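Local coordinates for methylmalonyl-CoA carboxyltransferase 5S subunit (Propionibacterium freudenreichii subsp. shermanii, PDB 1RQB), which catalyses, as a cobalt-dependent TIM-barrel subunit, transfer of the carboxyl group from the biotin of the 1.3S subunit to pyruvate, giving oxaloacetate, at residues I17-P22 and A241-V246; D132-F137 and A156-Q161; A139-R144 and F355-T360; Y166-V171 and A198-P203; G176-A181 and K211-T216. All coordinates share one frame; numbering follows the deposited sequence.

Contact 1: residues I17-P22 and A241-V246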
# COMPACT_ATOMS: atom_id res chain seq x y z
N ILE A 17 -24.80 -7.54 7.78
CA ILE A 17 -24.44 -7.62 6.36
C ILE A 17 -24.38 -9.10 5.96
O ILE A 17 -23.75 -9.91 6.64
CB ILE A 17 -23.07 -7.00 6.08
CG1 ILE A 17 -23.12 -5.50 6.35
CG2 ILE A 17 -22.67 -7.26 4.63
CD1 ILE A 17 -21.76 -4.83 6.32
N GLU A 18 -25.05 -9.45 4.88
CA GLU A 18 -25.03 -10.83 4.39
C GLU A 18 -23.68 -11.08 3.70
O GLU A 18 -23.24 -10.26 2.90
CB GLU A 18 -26.17 -11.04 3.41
CG GLU A 18 -26.24 -12.42 2.81
CD GLU A 18 -27.52 -12.63 2.04
OE1 GLU A 18 -28.58 -12.75 2.69
OE2 GLU A 18 -27.47 -12.66 0.79
N VAL A 19 -23.02 -12.19 4.03
CA VAL A 19 -21.74 -12.50 3.39
C VAL A 19 -21.80 -13.92 2.82
O VAL A 19 -22.59 -14.74 3.27
CB VAL A 19 -20.55 -12.37 4.39
CG1 VAL A 19 -20.47 -10.93 4.89
CG2 VAL A 19 -20.71 -13.34 5.56
N SER A 20 -20.96 -14.19 1.82
CA SER A 20 -20.98 -15.50 1.16
C SER A 20 -20.53 -16.61 2.11
O SER A 20 -19.88 -16.36 3.13
CB SER A 20 -20.11 -15.48 -0.11
OG SER A 20 -18.78 -15.08 0.18
N GLU A 21 -20.90 -17.83 1.76
CA GLU A 21 -20.56 -19.02 2.55
C GLU A 21 -19.04 -19.24 2.52
O GLU A 21 -18.37 -18.80 1.59
CB GLU A 21 -21.24 -20.25 1.94
CG GLU A 21 -20.75 -20.64 0.55
CD GLU A 21 -21.12 -19.65 -0.55
OE1 GLU A 21 -20.59 -19.80 -1.68
OE2 GLU A 21 -21.94 -18.74 -0.30
N PRO A 22 -18.49 -19.90 3.55
CA PRO A 22 -17.05 -20.17 3.62
C PRO A 22 -16.67 -20.87 2.31
O PRO A 22 -17.38 -21.76 1.85
CB PRO A 22 -16.94 -21.10 4.82
CG PRO A 22 -18.03 -20.55 5.74
CD PRO A 22 -19.18 -20.35 4.78
N ALA A 241 -15.62 -7.60 -2.01
CA ALA A 241 -16.01 -8.37 -3.20
C ALA A 241 -16.08 -9.86 -2.83
O ALA A 241 -16.95 -10.59 -3.30
CB ALA A 241 -15.02 -8.15 -4.35
N ILE A 242 -15.17 -10.29 -1.97
CA ILE A 242 -15.16 -11.70 -1.53
C ILE A 242 -16.40 -11.95 -0.67
O ILE A 242 -17.04 -12.99 -0.79
CB ILE A 242 -13.85 -12.01 -0.75
CG1 ILE A 242 -12.68 -12.04 -1.74
CG2 ILE A 242 -13.98 -13.34 0.02
CD1 ILE A 242 -11.31 -12.04 -1.09
N GLU A 243 -16.77 -10.99 0.17
CA GLU A 243 -17.99 -11.17 0.97
C GLU A 243 -19.21 -11.24 0.05
O GLU A 243 -20.19 -11.92 0.36
CB GLU A 243 -18.14 -10.03 2.00
CG GLU A 243 -17.02 -10.03 3.06
CD GLU A 243 -17.10 -8.86 4.05
OE1 GLU A 243 -17.61 -7.78 3.68
OE2 GLU A 243 -16.62 -9.01 5.20
N ALA A 244 -19.15 -10.56 -1.09
CA ALA A 244 -20.29 -10.55 -2.02
C ALA A 244 -20.30 -11.80 -2.90
O ALA A 244 -21.25 -12.03 -3.64
CB ALA A 244 -20.27 -9.30 -2.88
N GLY A 245 -19.24 -12.60 -2.84
CA GLY A 245 -19.19 -13.82 -3.63
C GLY A 245 -18.29 -13.89 -4.85
O GLY A 245 -18.43 -14.80 -5.67
N VAL A 246 -17.35 -12.96 -4.99
CA VAL A 246 -16.46 -12.99 -6.16
C VAL A 246 -15.67 -14.30 -6.17
O VAL A 246 -15.23 -14.80 -5.14
CB VAL A 246 -15.52 -11.75 -6.18
CG1 VAL A 246 -14.33 -11.93 -5.22
CG2 VAL A 246 -15.05 -11.51 -7.61
O HOH W 1 -23.19 -11.91 0.09
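Two backbone carbonyls, of Ile242 and Glu243, meet Ser20. Ser20 OG lies in the plane of the Ile242 carbonyl and donates to Ile242 O at 2.9 Å. Its N donates to Glu243 O at 2.8 Å, tilted 17° from that carbonyl plane. That bond is bent, 141° at the hydrogen. Val19 CA adds a CA-H...O contact to Glu243 O at 3.5 Å. Water 1 also donates to Glu243 O, and weakly to Glu18 O.

A chi1 of 56° sets Ser20 OG between its own N and carbonyl carbon, on the side of the helix end. Ile242 O also accepts from Gly245 N, and Arg23 bonds both Ile242 O and Ser20 OG. An alanine at Ser20 would probably leave Ile242 O with one donor fewer and Arg23 NE without this acceptor.

Val19 and Glu243 run side by side, pointing the same way. Val19 CG1 lies 3.8 Å from Glu243 CB and also touches CG and CD. The carboxylate goes on to Lys240 of its own chain and Lys240 of the second subunit.

Ile17 to Val19 pair in an antiparallel ladder with a strand of that subunit. Ser20, the residue after strand 15-19, thus ties it to the C-terminal end of TIM-barrel helix 234-243, closed at Gly245 by a Schellman motif, at the subunit interface.

Contact 2: residues D132-F137 and A156-Q161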
# COMPACT_ATOMS: atom_id res chain seq x y z
N ASP A 132 -4.82 -19.84 -22.70
CA ASP A 132 -5.96 -20.57 -22.13
C ASP A 132 -7.15 -19.65 -21.85
O ASP A 132 -8.29 -19.96 -22.20
CB ASP A 132 -5.57 -21.26 -20.81
CG ASP A 132 -4.52 -22.34 -20.99
OD1 ASP A 132 -4.77 -23.28 -21.78
OD2 ASP A 132 -3.45 -22.26 -20.34
N VAL A 133 -6.88 -18.53 -21.18
CA VAL A 133 -7.94 -17.58 -20.82
C VAL A 133 -7.74 -16.27 -21.57
O VAL A 133 -6.65 -15.69 -21.55
CB VAL A 133 -7.93 -17.30 -19.28
CG1 VAL A 133 -9.03 -16.30 -18.93
CG2 VAL A 133 -8.12 -18.59 -18.50
N PHE A 134 -8.79 -15.81 -22.22
CA PHE A 134 -8.72 -14.54 -22.97
C PHE A 134 -9.62 -13.50 -22.31
O PHE A 134 -10.85 -13.61 -22.33
CB PHE A 134 -9.20 -14.73 -24.41
CG PHE A 134 -8.30 -15.59 -25.26
CD1 PHE A 134 -8.31 -16.98 -25.14
CD2 PHE A 134 -7.47 -15.01 -26.23
CE1 PHE A 134 -7.51 -17.79 -25.98
CE2 PHE A 134 -6.68 -15.79 -27.07
CZ PHE A 134 -6.70 -17.19 -26.95
N ARG A 135 -9.02 -12.49 -21.70
CA ARG A 135 -9.84 -11.42 -21.12
C ARG A 135 -10.07 -10.39 -22.22
O ARG A 135 -9.16 -9.63 -22.58
CB ARG A 135 -9.14 -10.80 -19.90
CG ARG A 135 -9.90 -9.59 -19.32
CD ARG A 135 -9.25 -9.11 -18.02
NE ARG A 135 -9.42 -10.08 -16.95
CZ ARG A 135 -8.83 -10.00 -15.76
NH1 ARG A 135 -8.01 -8.99 -15.49
NH2 ARG A 135 -9.08 -10.91 -14.83
N VAL A 136 -11.27 -10.38 -22.78
CA VAL A 136 -11.58 -9.48 -23.90
C VAL A 136 -12.26 -8.21 -23.36
O VAL A 136 -13.24 -8.31 -22.63
CB VAL A 136 -12.54 -10.16 -24.90
CG1 VAL A 136 -12.74 -9.28 -26.12
CG2 VAL A 136 -11.97 -11.52 -25.32
N PHE A 137 -11.73 -7.04 -23.71
CA PHE A 137 -12.37 -5.81 -23.22
C PHE A 137 -12.46 -4.75 -24.32
O PHE A 137 -11.87 -4.88 -25.40
CB PHE A 137 -11.62 -5.26 -21.98
CG PHE A 137 -10.40 -4.42 -22.30
CD1 PHE A 137 -10.44 -3.04 -22.16
CD2 PHE A 137 -9.22 -5.01 -22.74
CE1 PHE A 137 -9.32 -2.24 -22.45
CE2 PHE A 137 -8.09 -4.23 -23.03
CZ PHE A 137 -8.14 -2.85 -22.88
N ALA A 156 -12.04 -21.71 -30.62
CA ALA A 156 -10.75 -22.34 -30.29
C ALA A 156 -10.88 -23.24 -29.06
O ALA A 156 -9.93 -23.91 -28.67
CB ALA A 156 -9.69 -21.28 -30.06
N GLY A 157 -12.06 -23.26 -28.45
CA GLY A 157 -12.28 -24.08 -27.28
C GLY A 157 -11.63 -23.54 -26.01
O GLY A 157 -11.42 -24.28 -25.05
N LYS A 158 -11.33 -22.24 -25.99
CA LYS A 158 -10.67 -21.64 -24.82
C LYS A 158 -11.69 -20.90 -23.95
O LYS A 158 -12.88 -20.86 -24.26
CB LYS A 158 -9.55 -20.71 -25.28
CG LYS A 158 -8.51 -21.44 -26.13
CD LYS A 158 -7.94 -22.66 -25.40
CE LYS A 158 -6.93 -23.40 -26.28
NZ LYS A 158 -6.40 -24.65 -25.62
N HIS A 159 -11.21 -20.33 -22.85
CA HIS A 159 -12.07 -19.63 -21.88
C HIS A 159 -12.21 -18.16 -22.27
O HIS A 159 -11.22 -17.42 -22.30
CB HIS A 159 -11.44 -19.74 -20.48
CG HIS A 159 -12.26 -19.14 -19.39
ND1 HIS A 159 -12.81 -19.90 -18.38
CD2 HIS A 159 -12.63 -17.86 -19.14
CE1 HIS A 159 -13.48 -19.11 -17.55
NE2 HIS A 159 -13.38 -17.87 -17.99
N ALA A 160 -13.44 -17.72 -22.53
CA ALA A 160 -13.68 -16.32 -22.91
C ALA A 160 -14.16 -15.54 -21.69
O ALA A 160 -15.22 -15.82 -21.13
CB ALA A 160 -14.72 -16.24 -24.02
N GLN A 161 -13.38 -14.55 -21.29
CA GLN A 161 -13.75 -13.73 -20.14
C GLN A 161 -14.15 -12.34 -20.64
O GLN A 161 -13.30 -11.56 -21.06
CB GLN A 161 -12.58 -13.66 -19.16
CG GLN A 161 -12.88 -12.92 -17.88
CD GLN A 161 -11.82 -13.17 -16.82
OE1 GLN A 161 -10.88 -12.40 -16.66
NE2 GLN A 161 -11.97 -14.27 -16.09
O HOH W 2 -7.08 -24.35 -22.42
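Arg135 and Gln161 lie side by side, pointing the same way, with guanidinium and amide planes only 23° apart. Arg135 grips one atom side-on with two nitrogens: NE reaches Gln161 OE1 at 2.8 Å and NH2 reaches Gln161 OE1 at 3.0 Å. The oxygen sits in the guanidinium plane. The bend at chi3 (-68°) sets NE for this, while NH1 forms a salt bridge with Asp250. A leucine at Arg135 would probably leave Gln161 OE1 without these two donors and Asp250 without its cationic mate.

Val133 and His159, on the same sheet face, also run side by side. Val133 CG1 is 3.9 Å from His159 CD2, and His159 NE2 bonds Ser191. On the other face Phe134 crosses Lys158 obliquely. Lys158 CB meets the ring edge, 3.6 Å from Phe134 CE1.

Parallel strands 133-136 and 159-161 carry these groups. The bonds Phe134 N to His159 O and Gln161 N to Phe134 O are both 2.9 Å. The strands belong to a beta-alpha-beta unit with helix 144-155.

The Arg135 side chain lies about 6 Å from the cobalt ion. Gln161 NE2 bonds Ser191, which fixes the amide's rotation. Arg135 is thus held between a neutral acceptor and a carboxylate.

Contact 3: residues A139-R144 and F355-T360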
# COMPACT_ATOMS: atom_id res chain seq x y z
N ALA A 139 -12.54 -0.37 -24.52
CA ALA A 139 -12.31 0.88 -23.77
C ALA A 139 -13.60 1.67 -23.56
O ALA A 139 -13.67 2.47 -22.62
CB ALA A 139 -11.27 1.73 -24.50
N MSE A 140 -14.62 1.47 -24.39
CA MSE A 140 -15.86 2.23 -24.21
C MSE A 140 -16.98 1.33 -23.67
O MSE A 140 -18.12 1.77 -23.52
CB MSE A 140 -16.29 2.83 -25.54
CG MSE A 140 -15.19 3.66 -26.19
SE MSE A 140 -15.79 5.43 -26.62
CE MSE A 140 -16.88 4.99 -28.17
N ASN A 141 -16.64 0.08 -23.37
CA ASN A 141 -17.61 -0.91 -22.85
C ASN A 141 -18.69 -1.21 -23.89
O ASN A 141 -19.82 -1.53 -23.52
CB ASN A 141 -18.28 -0.44 -21.55
CG ASN A 141 -17.43 -0.69 -20.33
OD1 ASN A 141 -16.58 -1.58 -20.32
ND2 ASN A 141 -17.67 0.08 -19.28
N ASP A 142 -18.36 -1.12 -25.17
CA ASP A 142 -19.32 -1.46 -26.23
C ASP A 142 -19.18 -2.96 -26.50
O ASP A 142 -18.19 -3.41 -27.07
CB ASP A 142 -19.00 -0.66 -27.50
CG ASP A 142 -20.01 -0.88 -28.62
OD1 ASP A 142 -20.81 -1.84 -28.54
OD2 ASP A 142 -19.99 -0.09 -29.59
N PRO A 143 -20.17 -3.76 -26.09
CA PRO A 143 -20.13 -5.21 -26.28
C PRO A 143 -19.95 -5.66 -27.73
O PRO A 143 -19.39 -6.72 -28.00
CB PRO A 143 -21.46 -5.69 -25.70
CG PRO A 143 -21.85 -4.60 -24.75
CD PRO A 143 -21.46 -3.36 -25.50
N ARG A 144 -20.43 -4.86 -28.67
CA ARG A 144 -20.33 -5.21 -30.10
C ARG A 144 -18.86 -5.31 -30.53
O ARG A 144 -18.53 -6.11 -31.40
CB ARG A 144 -21.05 -4.18 -30.95
CG ARG A 144 -22.51 -4.03 -30.56
CD ARG A 144 -23.18 -2.96 -31.40
NE ARG A 144 -22.48 -1.68 -31.27
CZ ARG A 144 -22.79 -0.60 -31.98
NH1 ARG A 144 -23.78 -0.64 -32.86
NH2 ARG A 144 -22.10 0.52 -31.81
N PHE A 355 -19.47 10.06 -21.93
CA PHE A 355 -18.95 9.54 -20.65
C PHE A 355 -18.21 8.21 -20.81
O PHE A 355 -18.49 7.25 -20.10
CB PHE A 355 -20.08 9.35 -19.64
CG PHE A 355 -20.65 10.63 -19.13
CD1 PHE A 355 -21.94 11.02 -19.45
CD2 PHE A 355 -19.87 11.48 -18.34
CE1 PHE A 355 -22.46 12.23 -18.98
CE2 PHE A 355 -20.38 12.68 -17.88
CZ PHE A 355 -21.68 13.06 -18.20
N PRO A 356 -17.25 8.14 -21.74
CA PRO A 356 -16.58 6.84 -21.79
C PRO A 356 -15.64 6.71 -20.59
O PRO A 356 -15.25 7.71 -19.98
CB PRO A 356 -15.81 6.91 -23.10
CG PRO A 356 -15.45 8.38 -23.18
CD PRO A 356 -16.78 9.03 -22.81
N PRO A 357 -15.30 5.47 -20.21
CA PRO A 357 -14.39 5.24 -19.07
C PRO A 357 -13.08 5.91 -19.47
O PRO A 357 -12.72 5.89 -20.65
CB PRO A 357 -14.26 3.71 -19.04
CG PRO A 357 -15.58 3.24 -19.61
CD PRO A 357 -15.82 4.21 -20.75
N LEU A 358 -12.35 6.51 -18.53
CA LEU A 358 -11.11 7.19 -18.90
C LEU A 358 -9.90 6.25 -18.81
O LEU A 358 -9.03 6.40 -17.96
CB LEU A 358 -10.89 8.44 -18.04
CG LEU A 358 -11.90 9.56 -18.31
CD1 LEU A 358 -11.54 10.77 -17.48
CD2 LEU A 358 -11.92 9.93 -19.79
N VAL A 359 -9.88 5.28 -19.71
CA VAL A 359 -8.78 4.32 -19.78
C VAL A 359 -8.13 4.48 -21.16
O VAL A 359 -8.73 5.07 -22.06
CB VAL A 359 -9.28 2.88 -19.64
CG1 VAL A 359 -9.97 2.71 -18.31
CG2 VAL A 359 -10.24 2.54 -20.77
N THR A 360 -6.91 3.99 -21.31
CA THR A 360 -6.24 4.10 -22.61
C THR A 360 -7.10 3.35 -23.64
O THR A 360 -7.58 2.26 -23.38
CB THR A 360 -4.85 3.46 -22.57
OG1 THR A 360 -4.06 4.11 -21.57
CG2 THR A 360 -4.16 3.59 -23.93
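Pro357 can be followed round its ring, from CB to CD, against the loop 139-144. CB lies 3.8 Å from Ala139 O. CG is nearer to that oxygen and also meets Asn141 ND2 at 3.8 Å. CD comes closest, 3.3 Å from Ala139 O, and also rests against Met140 CA. The pyrrolidine thus sits over one carbonyl oxygen, and the contact is apolar carbon on oxygen.

Pro356 lies beside Met140, a selenomethionine here, and the two point the same way. The Met140 chain bends at chi2 and chi3. Its SE touches Pro356 CB at 3.8 Å. Val359 closes the other end. Its CG2 lies 4.0 Å from Ala139 CB and also touches Ala139 O, while Ala139 CB is 3.9 Å from Thr360 O. Asn141 crosses the Pro357 ring at a slant, and Asn141 OD1 accepts from Cys165 N, which holds its amide in place.

Within loop 139-144, Asp142 and Arg144 form a side-on salt bridge, and Asp142 OD1 also accepts from Arg144 N in a capping bond, met from 43° above the carboxylate plane.

Loop 139-144 follows strand 133-136 at the active-site end of the TIM barrel. Loop 355-360 belongs to the conserved carboxylase region. The contact joins these two parts of the chain, with the side chain of Val359 about 9 Å from the cobalt ion.

Contact 4: residues Y166-V171 and A198-P203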
# COMPACT_ATOMS: atom_id res chain seq x y z
N TYR A 166 -14.79 -0.63 -15.16
CA TYR A 166 -15.49 0.13 -14.10
C TYR A 166 -15.06 1.60 -14.14
O TYR A 166 -13.89 1.93 -14.31
CB TYR A 166 -15.15 -0.43 -12.72
CG TYR A 166 -15.86 0.33 -11.62
CD1 TYR A 166 -17.22 0.12 -11.39
CD2 TYR A 166 -15.19 1.28 -10.84
CE1 TYR A 166 -17.90 0.84 -10.40
CE2 TYR A 166 -15.87 2.01 -9.86
CZ TYR A 166 -17.22 1.79 -9.65
OH TYR A 166 -17.89 2.49 -8.67
N THR A 167 -16.04 2.47 -13.99
CA THR A 167 -15.72 3.90 -13.91
C THR A 167 -16.79 4.58 -13.06
O THR A 167 -17.77 3.95 -12.65
CB THR A 167 -15.65 4.59 -15.32
OG1 THR A 167 -15.26 5.96 -15.16
CG2 THR A 167 -17.01 4.56 -16.01
N ILE A 168 -16.55 5.84 -12.73
CA ILE A 168 -17.53 6.62 -11.98
C ILE A 168 -17.96 7.77 -12.90
O ILE A 168 -17.13 8.46 -13.47
CB ILE A 168 -16.95 7.18 -10.66
CG1 ILE A 168 -16.66 6.03 -9.68
CG2 ILE A 168 -17.94 8.13 -10.01
CD1 ILE A 168 -15.96 6.46 -8.41
N SER A 169 -19.26 7.92 -13.09
CA SER A 169 -19.80 9.00 -13.92
C SER A 169 -21.31 9.09 -13.69
O SER A 169 -21.91 8.16 -13.16
CB SER A 169 -19.55 8.75 -15.41
OG SER A 169 -20.64 8.04 -15.98
N PRO A 170 -21.92 10.20 -14.10
CA PRO A 170 -23.35 10.40 -13.93
C PRO A 170 -24.22 9.31 -14.56
O PRO A 170 -25.37 9.12 -14.16
CB PRO A 170 -23.59 11.77 -14.58
CG PRO A 170 -22.30 12.49 -14.33
CD PRO A 170 -21.27 11.41 -14.64
N VAL A 171 -23.69 8.59 -15.55
CA VAL A 171 -24.51 7.57 -16.22
C VAL A 171 -24.11 6.15 -15.85
O VAL A 171 -24.74 5.19 -16.31
CB VAL A 171 -24.46 7.72 -17.76
CG1 VAL A 171 -25.03 9.09 -18.15
CG2 VAL A 171 -23.03 7.57 -18.26
N ALA A 198 -8.15 2.29 -12.94
CA ALA A 198 -7.83 3.53 -12.22
C ALA A 198 -8.02 3.39 -10.71
O ALA A 198 -7.83 4.36 -9.98
CB ALA A 198 -8.69 4.68 -12.77
N ALA A 199 -8.39 2.20 -10.23
CA ALA A 199 -8.60 1.92 -8.80
C ALA A 199 -9.72 2.79 -8.24
O ALA A 199 -9.65 3.28 -7.11
CB ALA A 199 -7.30 2.19 -8.01
N LEU A 200 -10.78 2.95 -9.01
CA LEU A 200 -11.91 3.79 -8.61
C LEU A 200 -12.96 3.00 -7.82
O LEU A 200 -13.86 3.59 -7.22
CB LEU A 200 -12.59 4.36 -9.84
CG LEU A 200 -11.91 5.52 -10.55
CD1 LEU A 200 -12.56 5.74 -11.91
CD2 LEU A 200 -12.01 6.75 -9.68
N LEU A 201 -12.86 1.68 -7.83
CA LEU A 201 -13.87 0.84 -7.17
C LEU A 201 -13.72 0.86 -5.65
O LEU A 201 -12.77 0.32 -5.10
CB LEU A 201 -13.78 -0.60 -7.69
CG LEU A 201 -14.87 -1.55 -7.16
CD1 LEU A 201 -16.24 -1.15 -7.74
CD2 LEU A 201 -14.53 -2.98 -7.59
N LYS A 202 -14.69 1.49 -4.99
CA LYS A 202 -14.68 1.56 -3.52
C LYS A 202 -15.35 0.30 -2.97
O LYS A 202 -16.02 -0.43 -3.70
CB LYS A 202 -15.38 2.83 -3.03
CG LYS A 202 -14.60 4.12 -3.35
CD LYS A 202 -15.30 5.34 -2.78
CE LYS A 202 -14.48 6.61 -2.97
NZ LYS A 202 -15.03 7.72 -2.13
N PRO A 203 -15.18 0.04 -1.67
CA PRO A 203 -15.76 -1.13 -1.01
C PRO A 203 -17.26 -1.39 -1.15
O PRO A 203 -17.67 -2.49 -1.50
CB PRO A 203 -15.36 -0.94 0.45
CG PRO A 203 -14.05 -0.25 0.34
CD PRO A 203 -14.33 0.79 -0.73
O HOH W 3 -16.40 3.37 -6.53
O HOH W 4 -11.16 2.20 -13.14
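Leu201 CD1 is the bump here, and the face of the Tyr166 ring is what it settles on. The methyl stands over the ring centre, 3.6 Å from the centroid and 12° off the normal, a CH-pi contact. Leu201 CG is anti to its N (chi1 -175°), and a chi2 of 68° then turns CD1 onto the ring. The two side chains cross at about a right angle. Leu201 CA also presses on the rim, 3.6 Å from Tyr166 CE2.

Leu200 fills the hollow between Tyr166 and Ile168. Its CB packs 4.0 Å from Tyr166 CE2. CD2 meets Ile168 CD1 at 4.2 Å, and CD1 lies by Thr167 CA. Leu200 O lies at the ring edge, near its plane, and Ile168 CD1 covers it at 3.8 Å. Ile168 N is buried here without a polar partner.

Water 3 joins Tyr166 OH, Leu200 O and Lys202 N. Water 4 joins Tyr166 O to Ala198 N. Lys202, the N-cap of helix 203-217, reaches Glu270 and Glu273 of the second subunit, and Phe314 of helix 313-316 packs on Leu200.

The two loops follow strands 159-163 and 191-193. They are neighbouring beta-to-alpha loops, which in a TIM barrel form the active-site end.

Contact 5: residues G176-A181 and K211-T216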
# COMPACT_ATOMS: atom_id res chain seq x y z
N GLY A 176 -26.69 -0.50 -14.55
CA GLY A 176 -26.02 -0.45 -15.84
C GLY A 176 -24.99 -1.56 -15.97
O GLY A 176 -24.85 -2.15 -17.04
N TYR A 177 -24.27 -1.86 -14.89
CA TYR A 177 -23.25 -2.91 -14.93
C TYR A 177 -23.92 -4.29 -15.01
O TYR A 177 -23.44 -5.17 -15.72
CB TYR A 177 -22.34 -2.81 -13.70
CG TYR A 177 -21.45 -1.59 -13.74
CD1 TYR A 177 -21.42 -0.67 -12.68
CD2 TYR A 177 -20.63 -1.34 -14.85
CE1 TYR A 177 -20.60 0.47 -12.73
CE2 TYR A 177 -19.81 -0.21 -14.90
CZ TYR A 177 -19.80 0.68 -13.84
OH TYR A 177 -18.97 1.77 -13.90
N VAL A 178 -25.03 -4.47 -14.30
CA VAL A 178 -25.76 -5.74 -14.32
C VAL A 178 -26.25 -6.01 -15.74
O VAL A 178 -26.24 -7.15 -16.21
CB VAL A 178 -26.97 -5.71 -13.34
CG1 VAL A 178 -27.85 -6.93 -13.53
CG2 VAL A 178 -26.47 -5.66 -11.91
N LYS A 179 -26.67 -4.95 -16.43
CA LYS A 179 -27.15 -5.07 -17.82
C LYS A 179 -25.99 -5.51 -18.72
O LYS A 179 -26.15 -6.39 -19.56
CB LYS A 179 -27.70 -3.72 -18.31
CG LYS A 179 -28.00 -3.68 -19.81
CD LYS A 179 -28.43 -2.28 -20.25
CE LYS A 179 -28.55 -2.16 -21.76
NZ LYS A 179 -29.47 -3.17 -22.35
N LEU A 180 -24.84 -4.88 -18.55
CA LEU A 180 -23.65 -5.20 -19.36
C LEU A 180 -23.24 -6.66 -19.13
O LEU A 180 -22.92 -7.38 -20.07
CB LEU A 180 -22.48 -4.28 -19.02
CG LEU A 180 -22.04 -3.28 -20.08
CD1 LEU A 180 -20.79 -2.55 -19.60
CD2 LEU A 180 -21.75 -4.01 -21.40
N ALA A 181 -23.24 -7.08 -17.87
CA ALA A 181 -22.88 -8.48 -17.56
C ALA A 181 -23.79 -9.42 -18.34
O ALA A 181 -23.34 -10.44 -18.87
CB ALA A 181 -23.02 -8.74 -16.06
N LYS A 211 -22.72 -8.48 -5.86
CA LYS A 211 -23.93 -9.10 -5.32
C LYS A 211 -25.07 -9.01 -6.33
O LYS A 211 -25.81 -9.98 -6.53
CB LYS A 211 -24.31 -8.39 -4.01
CG LYS A 211 -25.41 -9.08 -3.21
CD LYS A 211 -24.94 -10.48 -2.80
CE LYS A 211 -25.96 -11.18 -1.91
NZ LYS A 211 -26.06 -10.50 -0.59
N ALA A 212 -25.23 -7.87 -6.99
CA ALA A 212 -26.34 -7.70 -7.94
C ALA A 212 -26.17 -8.62 -9.15
O ALA A 212 -27.15 -9.16 -9.67
CB ALA A 212 -26.44 -6.24 -8.40
N ILE A 213 -24.94 -8.81 -9.61
CA ILE A 213 -24.70 -9.70 -10.76
C ILE A 213 -25.02 -11.14 -10.37
O ILE A 213 -25.71 -11.85 -11.10
CB ILE A 213 -23.24 -9.58 -11.27
CG1 ILE A 213 -23.02 -8.19 -11.88
CG2 ILE A 213 -22.96 -10.65 -12.34
CD1 ILE A 213 -21.57 -7.91 -12.36
N LYS A 214 -24.52 -11.55 -9.21
CA LYS A 214 -24.74 -12.91 -8.70
C LYS A 214 -26.24 -13.16 -8.47
O LYS A 214 -26.74 -14.24 -8.80
CB LYS A 214 -24.00 -13.13 -7.37
CG LYS A 214 -22.46 -13.23 -7.44
CD LYS A 214 -22.03 -14.55 -8.02
CE LYS A 214 -20.51 -14.68 -8.07
NZ LYS A 214 -20.09 -16.09 -8.25
N ASP A 215 -26.94 -12.19 -7.89
CA ASP A 215 -28.37 -12.34 -7.60
C ASP A 215 -29.19 -12.40 -8.89
O ASP A 215 -30.19 -13.11 -8.96
CB ASP A 215 -28.92 -11.16 -6.78
CG ASP A 215 -28.49 -11.18 -5.32
OD1 ASP A 215 -28.21 -12.27 -4.78
OD2 ASP A 215 -28.47 -10.09 -4.69
N THR A 216 -28.75 -11.67 -9.91
CA THR A 216 -29.49 -11.60 -11.18
C THR A 216 -29.19 -12.79 -12.10
O THR A 216 -30.10 -13.33 -12.72
CB THR A 216 -29.14 -10.32 -11.94
OG1 THR A 216 -29.50 -9.19 -11.14
CG2 THR A 216 -29.90 -10.25 -13.26
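Ala212 O is gripped twice by Thr216, whose side chain also faces Val178 across the contact. Thr216 OG1 donates to Ala212 O at 2.8 Å, tilted 24° from the carbonyl plane. Thr216 N donates to the same oxygen from the opposite face of that plane. The contact joins two neighbouring outer helices of the TIM barrel, 174-186 and 203-217. The axes of segments 176-181 and 211-216 pass 9.4 Å apart, at 48°.

A chi1 of -60° sets Thr216 OG1 anti to its carbonyl carbon and beside its own N, where it can bond back into the helix. The hydroxyl proton is thereby spent on Ala212 O. Val178 and Thr216 meet tip to tip, and Val178 CG1 packs against both Thr216 OG1, at 3.7 Å, and Thr216 CG2.

Val178 splits its two methyls. CG1, anti to the backbone N, serves Thr216. CG2 packs on Ala212 CB at 3.6 Å and leans on the Ile213 side chain. The small Ala212 is consistent with the close approach here. The nearest CA atoms, Val178 CA and Ile213 CA, are 5.4 Å apart.

Outside the pair, Val178 O accepts from Tyr217 OH. Lys214 reaches Asp247, and Ile213 packs inward on Ile223 of strand 223-225.

One turn on from Val178, Ala181 CB rests on the branched Ile213: it is 4.1 Å from Ile213 CD1 and almost as near Ile213 CG2.

How the contacts relate
Contact 2 is sheet hydrogen bonding inside the barrel, with a polar Arg-Gln pair near the metal. Contacts 3 and 4 are buried loop contacts. They are mostly apolar, water-bridged in contact 4, and touch through Phe355 on Pro170 and Val171. Contact 5 is only partly buried and apolar between two outer helices. Contacts 4 and 5 involve the same successive barrel units, and Tyr177 bonds into loop 166-171. Leu180 of contact 5 also packs on Pro143 of contact 3. Contact 1 lies farthest from the chain centre, yet it is buried, at the interface with the second subunit. It is backbone-rich and joined to contact 5 by the Glu18-Lys211 salt bridge.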